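Local coordinates for probable leucine/isoleucine/valine-binding protein (Rhodopirellula baltica, PDB 4KV7), which probably binds leucine, isoleucine, valine or a related small ligand as the periplasmic receptor of an ABC-type uptake system, at residues T24-P29 and L61-D66; D66-A71 and G91-P96; L87-N92 and T110-A115. The protein carries 1 engineered substitution. All blocks are in the same frame, centred on the assembly; numbering follows the deposited sequence.

Contact 1: T24-P29 and L61-D66; sequences TALSGP and LIALDD
The backbone bonds come at the end of a parallel strand pair, where strand 16-24 runs out beside strand 57-65. The two strands and helix 31-50 form a beta-alpha-beta unit in one lobe of the periplasmic binding protein fold. Thr-24 N donates to Leu-64 O over 2.9 Å, nearly along the C=O axis, and Asp-66 N returns a bond of 2.8 Å to Thr-24 O, reaching that oxygen from above the carbonyl plane. Asp-65 CA also directs its C-H at Thr-24 O. Together these bonds hold the parallel bridge between Thr-24 and Asp-65, just before segment 24-29 leaves the strand for the loop to helix 31-50.

Side-chain bonds to that loop all converge on the carboxylate of Asp-65. Its CG lies anti to the backbone N (chi1 -174°), which carries the group across to the loop at Leu-26 and Ser-27. Leu-26 N meets Asp-65 OD1 at 2.9 Å from above the carboxylate plane, and Ser-27 N adds a weak bond of 3.2 Å to the same Asp-65 OD1. The hydroxyl Ser-27 OG donates to Asp-65 OD2 at 2.5 Å, on its syn lone pair.

Apolar packing is slight: Leu-26 extends alongside the strand, its CD1 4.3 Å from Ala-63 CB, while Arg-38 of helix 31-50 touches both side chains. Beyond the two segments, Gly-67 N also donates to Asp-65 OD1, and Arg-72 forms a salt bridge with Asp-65 OD2. With five donors from the loop, the following turn and a helical arginine, the carboxylate is fixed in rotation and probably remains ionised, clasping the loop to the strand end.

Contact 2: D66-A71 and G91-P96; sequences DGYEPA and GNVGTP. With FMT (formic acid), chain B.
A formate ion or acid, probably from the crystallisation liquor, occupies a pocket at the N-terminal end of helix 95-107, lined by Tyr-68, Gly-94 and Thr-95. Two donors grip its O2: Thr-95 N at 2.8 Å, in a nearly straight bond (163°), and Tyr-68 OH at 2.6 Å, with O2 at the edge of the tyrosine ring. Thr-95 OG1 bonds FMT O1 at 2.6 Å, so both oxygens are held, and Tyr-138 OH is a further partner. The arrangement is consistent with the carboxylate subsite of amino acid-binding type I periplasmic binding proteins. Here Gly-94 takes the N-cap position, and the helix end would probably favour a negative charge. Gly-94 CA lies 3.8 Å from Tyr-68 CE1, where a side chain would strike the ring.

Tyr-68 is set by a type I' turn from Asp-66 to Glu-69 and by an Asx turn, in which Tyr-68 N donates to Asp-66 OD1 over 3.0 Å. A water donates to both Asp-66 OD1 and Val-93 O, bridging the segments. Behind the pocket the two helix starts meet proline to proline, Pro-70 CG lying 3.8 Å from Pro-96 CB and 3.5 Å from Pro-96 O.

Contact 3: L87-N92 and T110-A115; sequences LAVVGN and TPFFGA
Strands 89-90 and 112-113 lie side by side and are joined most tightly through their backbones. Val-89 N donates to Pro-111 O at 2.8 Å and an almost straight 172°. Phe-113 N gives to Val-89 O over 2.9 Å, and Gly-91 N gives to Phe-113 O over 3.0 Å, in the carbonyl plane. Past the last of these bonds the chains close in further, and Gly-91 CA sits 3.3 Å from Gly-114 O; Gly-91 and Gly-114 both have positive phi as the strands turn off into their loops.

The side chains are densest on the face carrying Val-89 and Phe-112. Phe-112 has CG anti to its backbone N (chi1 -169°), which swings the ring across to segment 87-92, where CE1 meets Val-89 CG1 at 3.9 Å and Asn-92 ND2 at 3.5 Å. The amide crosses the ring with the planes 84° apart, while Asn-92 OD1 accepts from Ser-23 N. An alanine in place of Phe-112 would remove the ring and would probably leave the Asn-92 amide and the Val-89 methyl less firmly positioned.

This is the strand pair of a beta-alpha-beta crossover, connected by helix 95-107, in the parallel sheet that strand 131-132 extends beyond 112-113.

The other face is looser within the pair. Val-90 CG1 comes only to 4.5 Å from Phe-113 CB, Val-90 has two conformers, and the Phe-113 ring leads off toward helix 301-319, packing on Val-309, Ile-312 and Leu-313. At the N-terminal end of segment 87-92, Leu-87 is the one partly exposed residue. Its side chain points away from the partner, and the buried Leu-87 O lacks a hydrogen-bond partner in the model and rests 3.4 Å from Pro-111 CD.

How the contacts relate
From the N terminus, contact 1 closes the first loop, bringing the chain back past helix 31-50 to pair strands 16-24 and 57-65. Contact 2 follows in series, sharing Asp-66, and spans helix 70-81 and strand 89-90 before returning at the start of helix 95-107. Contact 3, which shares Gly-91 and Asn-92 with it, opens on the stretch where contact 2 closes, so the two loops follow one another without nesting. Contacts 1 and 2 also touch directly: Thr-24 OG1 is hydrogen-bonded to Val-93 N. Leu-61 of contact 1 packs on Val-90 of contact 3, tying strand 57-65 to strand 89-90.

Contact 1: T24-P29 and L61-D66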
loop_
_atom_site.group_PDB
_atom_site.type_symbol
_atom_site.label_atom_id
_atom_site.label_comp_id
_atom_site.label_asym_id
_atom_site.label_seq_id
_atom_site.Cartn_x
_atom_site.Cartn_y
_atom_site.Cartn_z
ATOM N N THR A 24 4.318 11.122 -5.450
ATOM C CA THR A 24 4.413 9.681 -5.563
ATOM C C THR A 24 5.329 9.233 -6.683
ATOM O O THR A 24 5.777 10.028 -7.497
ATOM C CB THR A 24 3.013 9.083 -5.753
ATOM O OG1 THR A 24 3.024 7.730 -5.287
ATOM C CG2 THR A 24 2.542 9.155 -7.215
ATOM N N ALA A 25 5.598 7.935 -6.715
ATOM C CA ALA A 25 6.490 7.361 -7.714
ATOM C C ALA A 25 5.757 7.206 -9.043
ATOM O O ALA A 25 5.048 6.221 -9.266
ATOM C CB ALA A 25 7.015 6.016 -7.231
ATOM N N LEU A 26 5.916 8.191 -9.922
ATOM C CA LEU A 26 5.338 8.133 -11.260
ATOM C C LEU A 26 6.383 7.753 -12.304
ATOM O O LEU A 26 6.043 7.479 -13.452
ATOM C CB LEU A 26 4.678 9.463 -11.637
ATOM C CG LEU A 26 3.527 9.883 -10.720
ATOM C CD1 LEU A 26 3.035 11.279 -11.075
ATOM C CD2 LEU A 26 2.378 8.876 -10.781
ATOM N N SER A 27 7.650 7.740 -11.903
ATOM C CA SER A 27 8.744 7.280 -12.746
ATOM C C SER A 27 9.728 6.548 -11.847
ATOM O O SER A 27 9.582 6.521 -10.628
ATOM C CB SER A 27 9.446 8.461 -13.416
ATOM O OG SER A 27 10.143 9.243 -12.454
ATOM N N GLY A 28 10.751 5.969 -12.451
ATOM C CA GLY A 28 11.733 5.222 -11.693
ATOM C C GLY A 28 11.340 3.771 -11.496
ATOM O O GLY A 28 10.300 3.328 -11.988
ATOM N N PRO A 29 12.165 3.021 -10.769
ATOM C CA PRO A 29 11.992 1.563 -10.719
ATOM C C PRO A 29 10.772 1.073 -9.944
ATOM O O PRO A 29 10.451 -0.108 -10.097
ATOM C CB PRO A 29 13.301 1.061 -10.084
ATOM C CG PRO A 29 13.856 2.232 -9.377
ATOM C CD PRO A 29 13.421 3.457 -10.138
ATOM N N LEU A 61 -6.961 16.261 -9.197
ATOM C CA LEU A 61 -5.794 15.705 -8.533
ATOM C C LEU A 61 -4.534 16.323 -9.113
ATOM O O LEU A 61 -4.321 16.272 -10.330
ATOM C CB LEU A 61 -5.733 14.196 -8.733
ATOM C CG LEU A 61 -4.566 13.487 -8.032
ATOM C CD1 LEU A 61 -4.748 13.491 -6.520
ATOM C CD2 LEU A 61 -4.422 12.052 -8.537
ATOM N N ILE A 62 -3.725 16.935 -8.256
ATOM C CA ILE A 62 -2.421 17.451 -8.655
ATOM C C ILE A 62 -1.397 16.428 -8.187
ATOM O O ILE A 62 -1.135 16.293 -6.985
ATOM C CB ILE A 62 -2.147 18.821 -8.030
ATOM C CG1 ILE A 62 -3.251 19.797 -8.441
ATOM C CG2 ILE A 62 -0.768 19.330 -8.443
ATOM C CD1 ILE A 62 -3.185 21.144 -7.752
ATOM N N ALA A 63 -0.871 15.652 -9.133
ATOM C CA ALA A 63 0.027 14.545 -8.826
ATOM C C ALA A 63 1.438 14.862 -9.292
ATOM O O ALA A 63 1.675 15.056 -10.487
ATOM C CB ALA A 63 -0.472 13.267 -9.474
ATOM N N LEU A 64 2.362 14.927 -8.340
ATOM C CA LEU A 64 3.750 15.264 -8.605
ATOM C C LEU A 64 4.603 14.015 -8.409
ATOM O O LEU A 64 4.375 13.237 -7.483
ATOM C CB LEU A 64 4.208 16.369 -7.655
ATOM C CG LEU A 64 3.355 17.644 -7.667
ATOM C CD1 LEU A 64 3.927 18.706 -6.736
ATOM C CD2 LEU A 64 3.185 18.202 -9.076
ATOM N N ASP A 65 5.582 13.834 -9.286
ATOM C CA ASP A 65 6.483 12.691 -9.252
ATOM C C ASP A 65 7.611 12.931 -8.259
ATOM O O ASP A 65 8.284 13.953 -8.315
ATOM C CB ASP A 65 7.065 12.498 -10.654
ATOM C CG ASP A 65 7.913 11.237 -10.801
ATOM O OD1 ASP A 65 7.856 10.318 -9.961
ATOM O OD2 ASP A 65 8.635 11.177 -11.825
ATOM N N ASP A 66 7.817 11.982 -7.352
ATOM C CA ASP A 66 9.025 11.979 -6.522
ATOM C C ASP A 66 9.927 10.770 -6.734
ATOM O O ASP A 66 10.944 10.643 -6.063
ATOM C CB ASP A 66 8.741 12.205 -5.025
ATOM C CG ASP A 66 7.864 11.138 -4.401
ATOM O OD1 ASP A 66 7.806 9.991 -4.902
ATOM O OD2 ASP A 66 7.241 11.461 -3.363
#

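Contact 2: D66-A71 and G91-P96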
loop_
_atom_site.group_PDB
_atom_site.type_symbol
_atom_site.label_atom_id
_atom_site.label_comp_id
_atom_site.label_asym_id
_atom_site.label_seq_id
_atom_site.Cartn_x
_atom_site.Cartn_y
_atom_site.Cartn_z
ATOM N N ASP A 66 7.817 11.982 -7.352
ATOM C CA ASP A 66 9.025 11.979 -6.522
ATOM C C ASP A 66 9.927 10.770 -6.734
ATOM O O ASP A 66 10.944 10.643 -6.063
ATOM C CB ASP A 66 8.741 12.205 -5.025
ATOM C CG ASP A 66 7.864 11.138 -4.401
ATOM O OD1 ASP A 66 7.806 9.991 -4.902
ATOM O OD2 ASP A 66 7.241 11.461 -3.363
ATOM N N GLY A 67 9.559 9.895 -7.666
ATOM C CA GLY A 67 10.380 8.734 -7.967
ATOM C C GLY A 67 10.637 7.819 -6.778
ATOM O O GLY A 67 11.608 7.057 -6.806
ATOM N N TYR A 68 9.791 7.869 -5.743
ATOM C CA TYR A 68 10.024 7.108 -4.509
ATOM C C TYR A 68 11.353 7.528 -3.874
ATOM O O TYR A 68 12.112 6.708 -3.346
ATOM C CB TYR A 68 9.932 5.598 -4.778
ATOM C CG TYR A 68 9.907 4.662 -3.573
ATOM C CD1 TYR A 68 9.215 4.970 -2.403
ATOM C CD2 TYR A 68 10.557 3.436 -3.642
ATOM C CE1 TYR A 68 9.188 4.081 -1.335
ATOM C CE2 TYR A 68 10.522 2.541 -2.592
ATOM C CZ TYR A 68 9.845 2.869 -1.435
ATOM O OH TYR A 68 9.843 1.972 -0.404
ATOM N N GLU A 69 11.609 8.834 -3.897
ATOM C CA GLU A 69 12.787 9.416 -3.270
ATOM C C GLU A 69 12.421 10.600 -2.384
ATOM O O GLU A 69 11.915 11.616 -2.873
ATOM C CB GLU A 69 13.807 9.835 -4.332
ATOM C CG GLU A 69 14.503 8.651 -4.986
ATOM C CD GLU A 69 15.356 7.844 -4.012
ATOM O OE1 GLU A 69 15.665 8.327 -2.896
ATOM O OE2 GLU A 69 15.728 6.705 -4.361
ATOM N N PRO A 70 12.696 10.486 -1.075
ATOM C CA PRO A 70 12.346 11.564 -0.139
ATOM C C PRO A 70 12.929 12.932 -0.500
ATOM O O PRO A 70 12.304 13.941 -0.179
ATOM C CB PRO A 70 12.917 11.067 1.191
ATOM C CG PRO A 70 12.853 9.583 1.079
ATOM C CD PRO A 70 13.165 9.278 -0.368
ATOM N N ALA A 71 14.084 12.971 -1.156
ATOM C CA ALA A 71 14.668 14.239 -1.582
ATOM C C ALA A 71 13.750 14.997 -2.535
ATOM O O ALA A 71 13.797 16.228 -2.601
ATOM C CB ALA A 71 16.039 14.027 -2.222
ATOM N N GLY A 91 -2.999 9.321 -0.934
ATOM C CA GLY A 91 -2.451 8.158 -1.602
ATOM C C GLY A 91 -0.963 8.102 -1.890
ATOM O O GLY A 91 -0.547 7.255 -2.674
ATOM N N ASN A 92 -0.160 8.970 -1.273
ATOM C CA ASN A 92 1.280 8.974 -1.554
ATOM C C ASN A 92 1.891 7.598 -1.311
ATOM O O ASN A 92 1.610 6.969 -0.293
ATOM C CB ASN A 92 2.026 9.916 -0.617
ATOM C CG ASN A 92 1.837 11.382 -0.940
ATOM O OD1 ASN A 92 0.987 11.790 -1.750
ATOM N ND2 ASN A 92 2.649 12.204 -0.281
ATOM N N VAL A 93 2.750 7.145 -2.205
ATOM C CA VAL A 93 3.465 5.885 -2.023
ATOM C C VAL A 93 4.694 6.028 -1.126
ATOM O O VAL A 93 5.560 6.866 -1.382
ATOM C CB VAL A 93 3.912 5.337 -3.405
ATOM C CG1 VAL A 93 4.991 4.270 -3.278
ATOM C CG2 VAL A 93 2.713 4.803 -4.160
ATOM N N GLY A 94 4.769 5.193 -0.090
ATOM C CA GLY A 94 6.038 4.891 0.549
ATOM C C GLY A 94 6.253 5.366 1.970
ATOM O O GLY A 94 5.650 6.333 2.433
ATOM N N THR A 95 7.154 4.668 2.652
ATOM C CA THR A 95 7.494 4.951 4.041
ATOM C C THR A 95 8.560 6.042 4.220
ATOM O O THR A 95 8.295 7.034 4.899
ATOM C CB THR A 95 7.868 3.647 4.783
ATOM O OG1 THR A 95 6.731 2.769 4.789
ATOM C CG2 THR A 95 8.325 3.927 6.201
ATOM N N PRO A 96 9.756 5.884 3.613
ATOM C CA PRO A 96 10.710 6.985 3.791
ATOM C C PRO A 96 10.198 8.305 3.199
ATOM O O PRO A 96 10.510 9.378 3.726
ATOM C CB PRO A 96 11.965 6.489 3.056
ATOM C CG PRO A 96 11.470 5.387 2.135
ATOM C CD PRO A 96 10.353 4.752 2.879
HETATM C C FMT B . 7.184 1.400 1.705
HETATM O O1 FMT B . 6.340 1.416 2.611
HETATM O O2 FMT B . 8.016 2.290 1.486
HETATM O O HOH W 1 6.741 7.558 -3.908
#

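Contact 3: L87-N92 and T110-A115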
loop_
_atom_site.group_PDB
_atom_site.type_symbol
_atom_site.label_atom_id
_atom_site.label_comp_id
_atom_site.label_asym_id
_atom_site.label_seq_id
_atom_site.Cartn_x
_atom_site.Cartn_y
_atom_site.Cartn_z
ATOM N N LEU A 87 -6.455 20.555 -0.594
ATOM C CA LEU A 87 -7.338 20.301 0.544
ATOM C C LEU A 87 -6.901 19.094 1.371
ATOM O O LEU A 87 -7.214 19.006 2.567
ATOM C CB LEU A 87 -8.775 20.109 0.057
ATOM C CG LEU A 87 -9.355 21.272 -0.749
ATOM C CD1 LEU A 87 -10.710 20.903 -1.336
ATOM C CD2 LEU A 87 -9.449 22.543 0.091
ATOM N N ALA A 88 -6.194 18.171 0.725
ATOM C CA ALA A 88 -5.660 16.972 1.357
ATOM C C ALA A 88 -4.600 16.405 0.427
ATOM O O ALA A 88 -4.632 16.665 -0.783
ATOM C CB ALA A 88 -6.759 15.940 1.596
ATOM N N VAL A 89 -3.666 15.642 0.991
ATOM C CA VAL A 89 -2.647 14.932 0.232
ATOM C C VAL A 89 -3.020 13.464 0.348
ATOM O O VAL A 89 -3.100 12.909 1.454
ATOM C CB VAL A 89 -1.238 15.207 0.778
ATOM C CG1 VAL A 89 -0.224 14.296 0.109
ATOM C CG2 VAL A 89 -0.855 16.679 0.548
ATOM N N VAL A 90 -3.267 12.836 -0.795
ATOM C CA VAL A 90 -3.935 11.539 -0.819
ATOM C C VAL A 90 -3.133 10.483 -1.564
ATOM O O VAL A 90 -2.628 10.705 -2.668
ATOM C CB VAL A 90 -5.360 11.638 -1.429
ATOM C CG1 VAL A 90 -6.180 12.679 -0.690
ATOM C CG2 VAL A 90 -5.311 11.974 -2.911
ATOM N N GLY A 91 -2.999 9.321 -0.934
ATOM C CA GLY A 91 -2.451 8.158 -1.602
ATOM C C GLY A 91 -0.963 8.102 -1.890
ATOM O O GLY A 91 -0.547 7.255 -2.674
ATOM N N ASN A 92 -0.160 8.970 -1.273
ATOM C CA ASN A 92 1.280 8.974 -1.554
ATOM C C ASN A 92 1.891 7.598 -1.311
ATOM O O ASN A 92 1.610 6.969 -0.293
ATOM C CB ASN A 92 2.026 9.916 -0.617
ATOM C CG ASN A 92 1.837 11.382 -0.940
ATOM O OD1 ASN A 92 0.987 11.790 -1.750
ATOM N ND2 ASN A 92 2.649 12.204 -0.281
ATOM N N THR A 110 -2.718 19.949 6.856
ATOM C CA THR A 110 -3.286 19.335 5.664
ATOM C C THR A 110 -3.487 17.846 5.912
ATOM O O THR A 110 -2.524 17.143 6.213
ATOM C CB THR A 110 -2.331 19.487 4.462
ATOM O OG1 THR A 110 -2.022 20.871 4.248
ATOM C CG2 THR A 110 -2.948 18.910 3.197
ATOM N N PRO A 111 -4.727 17.342 5.771
ATOM C CA PRO A 111 -4.942 15.897 5.937
ATOM C C PRO A 111 -4.062 15.091 4.989
ATOM O O PRO A 111 -3.909 15.444 3.816
ATOM C CB PRO A 111 -6.423 15.721 5.592
ATOM C CG PRO A 111 -7.039 17.044 5.919
ATOM C CD PRO A 111 -5.991 18.074 5.572
ATOM N N PHE A 112 -3.478 14.020 5.520
ATOM C CA PHE A 112 -2.574 13.143 4.797
ATOM C C PHE A 112 -3.285 11.784 4.810
ATOM O O PHE A 112 -3.192 11.023 5.784
ATOM C CB PHE A 112 -1.220 13.100 5.516
ATOM C CG PHE A 112 -0.122 12.432 4.732
ATOM C CD1 PHE A 112 0.604 13.133 3.781
ATOM C CD2 PHE A 112 0.195 11.103 4.953
ATOM C CE1 PHE A 112 1.616 12.517 3.065
ATOM C CE2 PHE A 112 1.216 10.487 4.239
ATOM C CZ PHE A 112 1.922 11.198 3.302
ATOM N N PHE A 113 -4.047 11.509 3.750
ATOM C CA PHE A 113 -5.060 10.459 3.776
ATOM C C PHE A 113 -4.772 9.327 2.801
ATOM O O PHE A 113 -4.482 9.562 1.624
ATOM C CB PHE A 113 -6.452 11.039 3.476
ATOM C CG PHE A 113 -7.517 9.984 3.364
ATOM C CD1 PHE A 113 -7.841 9.215 4.468
ATOM C CD2 PHE A 113 -8.169 9.730 2.163
ATOM C CE1 PHE A 113 -8.786 8.214 4.385
ATOM C CE2 PHE A 113 -9.122 8.736 2.074
ATOM C CZ PHE A 113 -9.432 7.973 3.182
ATOM N N GLY A 114 -4.840 8.094 3.300
ATOM C CA GLY A 114 -4.769 6.919 2.448
ATOM C C GLY A 114 -3.417 6.636 1.833
ATOM O O GLY A 114 -3.335 6.079 0.738
ATOM N N ALA A 115 -2.350 7.002 2.530
ATOM C CA ALA A 115 -1.007 6.748 2.016
ATOM C C ALA A 115 -0.757 5.253 1.772
ATOM O O ALA A 115 -1.121 4.404 2.593
ATOM C CB ALA A 115 0.024 7.319 2.963
#